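Local coordinates for alginate lyase (Aplysia kurodai, PDB 5GMT), which is a polysaccharide lyase of family 14 that probably cleaves the glycosidic bonds of alginate, with a specificity for polymannuronate, at residues G109-G114 against S245-G250. Residues are numbered along the deposited sequence; the frame is centred on the assembly and turned at random.
Sequences GGKLPG and STFFGG
Lys111 NZ donates to Gly249 O at 2.8 Å. It lies in the carbonyl plane, on a lone pair, with a C=O...N angle of 119°. The lysine chain bends at chi2 (59°) and is extended beyond, which carries the ammonium back along the backbone to this carbonyl. The Gly249 carbonyl that takes the ammonium belongs to the cis peptide bond before Gly250. Thr246 OG1, anti to its backbone N (chi1 -167°), donates to Lys111 O at 2.8 Å, tilted from the carbonyl plane. The same hydroxyl also bonds Tyr63 OH.

Two backbone bonds flank Gly110, which is bridged to Phe248. Lys111 N reaches Phe247 O at 2.9 Å, and Gly249 N reaches Gly109 O at 2.9 Å. Gly110 CA sits close to Phe247 O, at 3.1 Å.

The methylenes of Lys111 pack on the Phe247 ring. CB sits over one face, offset toward the rim, in a CH-pi contact 4.2 Å from the ring centroid. CG and CD press on CZ, CD at 3.7 Å. An alanine at Lys111 would probably leave Gly249 O without its ammonium partner and the Phe247 ring with a gap beside CZ. Ser245 OG packs against Lys111 CB and CG while it bonds Arg140 NH1. Pro113 CD lies 3.8 Å from Ser245 O.

Leu112 and Phe248 both pack with Trp143, on the side of the sheet away from the lysine chain. The contact joins neighbouring antiparallel strands, 110-118 and 238-247, in the middle of one sheet. It is consistent with the concanavalin-like beta-sandwich (jelly-roll) fold of the family.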
ATOM      1  N   GLY A 109       8.182 -12.052   2.633  1.00  8.18           N
ATOM      2  CA  GLY A 109       7.207 -10.990   2.512  1.00  9.79           C
ATOM      3  C   GLY A 109       7.494  -9.652   3.153  1.00  7.56           C
ATOM      4  O   GLY A 109       8.314  -9.517   4.060  1.00  8.01           O
ATOM      5  N   GLY A 110       6.773  -8.649   2.677  1.00  7.39           N
ATOM      6  CA  GLY A 110       6.885  -7.313   3.222  1.00  6.79           C
ATOM      7  C   GLY A 110       5.844  -6.386   2.619  1.00  8.73           C
ATOM      8  O   GLY A 110       5.039  -6.798   1.787  1.00  7.70           O
ATOM      9  N   LYS A 111       5.891  -5.121   3.027  1.00  6.25           N
ATOM     10  CA  LYS A 111       4.818  -4.169   2.731  1.00  6.45           C
ATOM     11  C   LYS A 111       5.096  -3.302   1.518  1.00  6.43           C
ATOM     12  O   LYS A 111       6.250  -3.012   1.217  1.00  5.70           O
ATOM     13  CB  LYS A 111       4.578  -3.269   3.945  1.00  5.04           C
ATOM     14  CG  LYS A 111       3.482  -3.763   4.906  1.00  5.66           C
ATOM     15  CD  LYS A 111       3.802  -5.130   5.458  1.00  9.82           C
ATOM     16  CE  LYS A 111       2.826  -5.551   6.553  1.00 10.87           C
ATOM     17  NZ  LYS A 111       3.112  -6.955   7.000  1.00  8.63           N
ATOM     18  N   LEU A 112       4.023  -2.895   0.839  1.00  7.18           N
ATOM     19  CA  LEU A 112       4.070  -1.896  -0.236  1.00  7.13           C
ATOM     20  C   LEU A 112       2.925  -0.904  -0.051  1.00  7.06           C
ATOM     21  O   LEU A 112       1.901  -1.241   0.565  1.00  6.05           O
ATOM     22  CB  LEU A 112       3.968  -2.573  -1.609  1.00  6.84           C
ATOM     23  CG  LEU A 112       5.147  -3.432  -2.052  1.00  6.65           C
ATOM     24  CD1 LEU A 112       4.719  -4.247  -3.279  1.00  6.59           C
ATOM     25  CD2 LEU A 112       6.386  -2.572  -2.381  1.00  7.00           C
ATOM     26  N   PRO A 113       3.073   0.318  -0.588  1.00  6.59           N
ATOM     27  CA  PRO A 113       2.038   1.352  -0.435  1.00  4.44           C
ATOM     28  C   PRO A 113       0.669   0.967  -0.990  1.00  5.59           C
ATOM     29  O   PRO A 113       0.592   0.311  -2.029  1.00  6.52           O
ATOM     30  CB  PRO A 113       2.609   2.534  -1.239  1.00  4.75           C
ATOM     31  CG  PRO A 113       4.081   2.350  -1.160  1.00  6.87           C
ATOM     32  CD  PRO A 113       4.283   0.851  -1.242  1.00  6.21           C
ATOM     33  N   GLY A 114      -0.388   1.408  -0.305  1.00  6.06           N
ATOM     34  CA  GLY A 114      -1.756   1.220  -0.750  1.00  3.99           C
ATOM     35  C   GLY A 114      -2.614   2.359  -0.225  1.00  6.58           C
ATOM     36  O   GLY A 114      -2.095   3.287   0.381  1.00  6.64           O
ATOM     37  N   SER A 245       4.014   2.549   2.967  1.00  5.22           N
ATOM     38  CA  SER A 245       4.449   1.594   3.973  1.00  5.79           C
ATOM     39  C   SER A 245       5.303   0.546   3.284  1.00  6.39           C
ATOM     40  O   SER A 245       4.830  -0.106   2.375  1.00  6.62           O
ATOM     41  CB  SER A 245       3.230   0.954   4.640  1.00  5.09           C
ATOM     42  OG  SER A 245       3.593   0.074   5.677  1.00  7.91           O
ATOM     43  N   THR A 246       6.558   0.395   3.690  1.00  5.90           N
ATOM     44  CA  THR A 246       7.381  -0.659   3.106  1.00  4.07           C
ATOM     45  C   THR A 246       8.520  -1.045   4.061  1.00  6.48           C
ATOM     46  O   THR A 246       9.254  -0.197   4.594  1.00  6.10           O
ATOM     47  CB  THR A 246       7.926  -0.238   1.697  1.00  4.42           C
ATOM     48  OG1 THR A 246       8.478  -1.378   1.020  1.00  7.31           O
ATOM     49  CG2 THR A 246       8.976   0.877   1.797  1.00  7.48           C
ATOM     50  N   PHE A 247       8.606  -2.349   4.291  1.00  5.69           N
ATOM     51  CA  PHE A 247       9.550  -2.968   5.203  1.00  7.80           C
ATOM     52  C   PHE A 247       9.325  -4.465   5.063  1.00 10.16           C
ATOM     53  O   PHE A 247       8.270  -4.883   4.581  1.00  6.01           O
ATOM     54  CB  PHE A 247       9.331  -2.510   6.649  1.00  5.84           C
ATOM     55  CG  PHE A 247       7.927  -2.714   7.148  1.00  5.64           C
ATOM     56  CD1 PHE A 247       6.996  -1.683   7.079  1.00  6.57           C
ATOM     57  CD2 PHE A 247       7.540  -3.930   7.689  1.00  7.32           C
ATOM     58  CE1 PHE A 247       5.697  -1.868   7.544  1.00  9.03           C
ATOM     59  CE2 PHE A 247       6.259  -4.120   8.158  1.00  6.55           C
ATOM     60  CZ  PHE A 247       5.333  -3.085   8.090  1.00  7.42           C
ATOM     61  N   PHE A 248      10.310  -5.264   5.458  1.00  6.96           N
ATOM     62  CA  PHE A 248      10.144  -6.715   5.474  1.00  7.54           C
ATOM     63  C   PHE A 248       9.376  -7.132   6.728  1.00  7.44           C
ATOM     64  O   PHE A 248       9.591  -6.578   7.812  1.00  8.02           O
ATOM     65  CB  PHE A 248      11.510  -7.421   5.422  1.00  8.53           C
ATOM     66  CG  PHE A 248      12.110  -7.479   4.047  1.00  9.13           C
ATOM     67  CD1 PHE A 248      12.621  -6.331   3.448  1.00  8.93           C
ATOM     68  CD2 PHE A 248      12.171  -8.680   3.355  1.00  7.74           C
ATOM     69  CE1 PHE A 248      13.175  -6.381   2.174  1.00  8.32           C
ATOM     70  CE2 PHE A 248      12.722  -8.739   2.087  1.00  9.48           C
ATOM     71  CZ  PHE A 248      13.222  -7.584   1.493  1.00  9.41           C
ATOM     72  N   GLY A 249       8.470  -8.098   6.580  1.00  9.37           N
ATOM     73  CA  GLY A 249       7.763  -8.634   7.729  1.00 11.48           C
ATOM     74  C   GLY A 249       6.292  -8.268   7.770  1.00 13.77           C
ATOM     75  O   GLY A 249       5.816  -7.519   6.910  1.00 10.30           O
ATOM     76  N   GLY A 250       5.559  -8.813   8.742  1.00 13.45           N
ATOM     77  CA  GLY A 250       6.083  -9.790   9.683  1.00 13.20           C
ATOM     78  C   GLY A 250       6.775  -9.186  10.888  1.00 20.57           C
ATOM     79  O   GLY A 250       7.337  -8.093  10.816  1.00 22.23           O
TER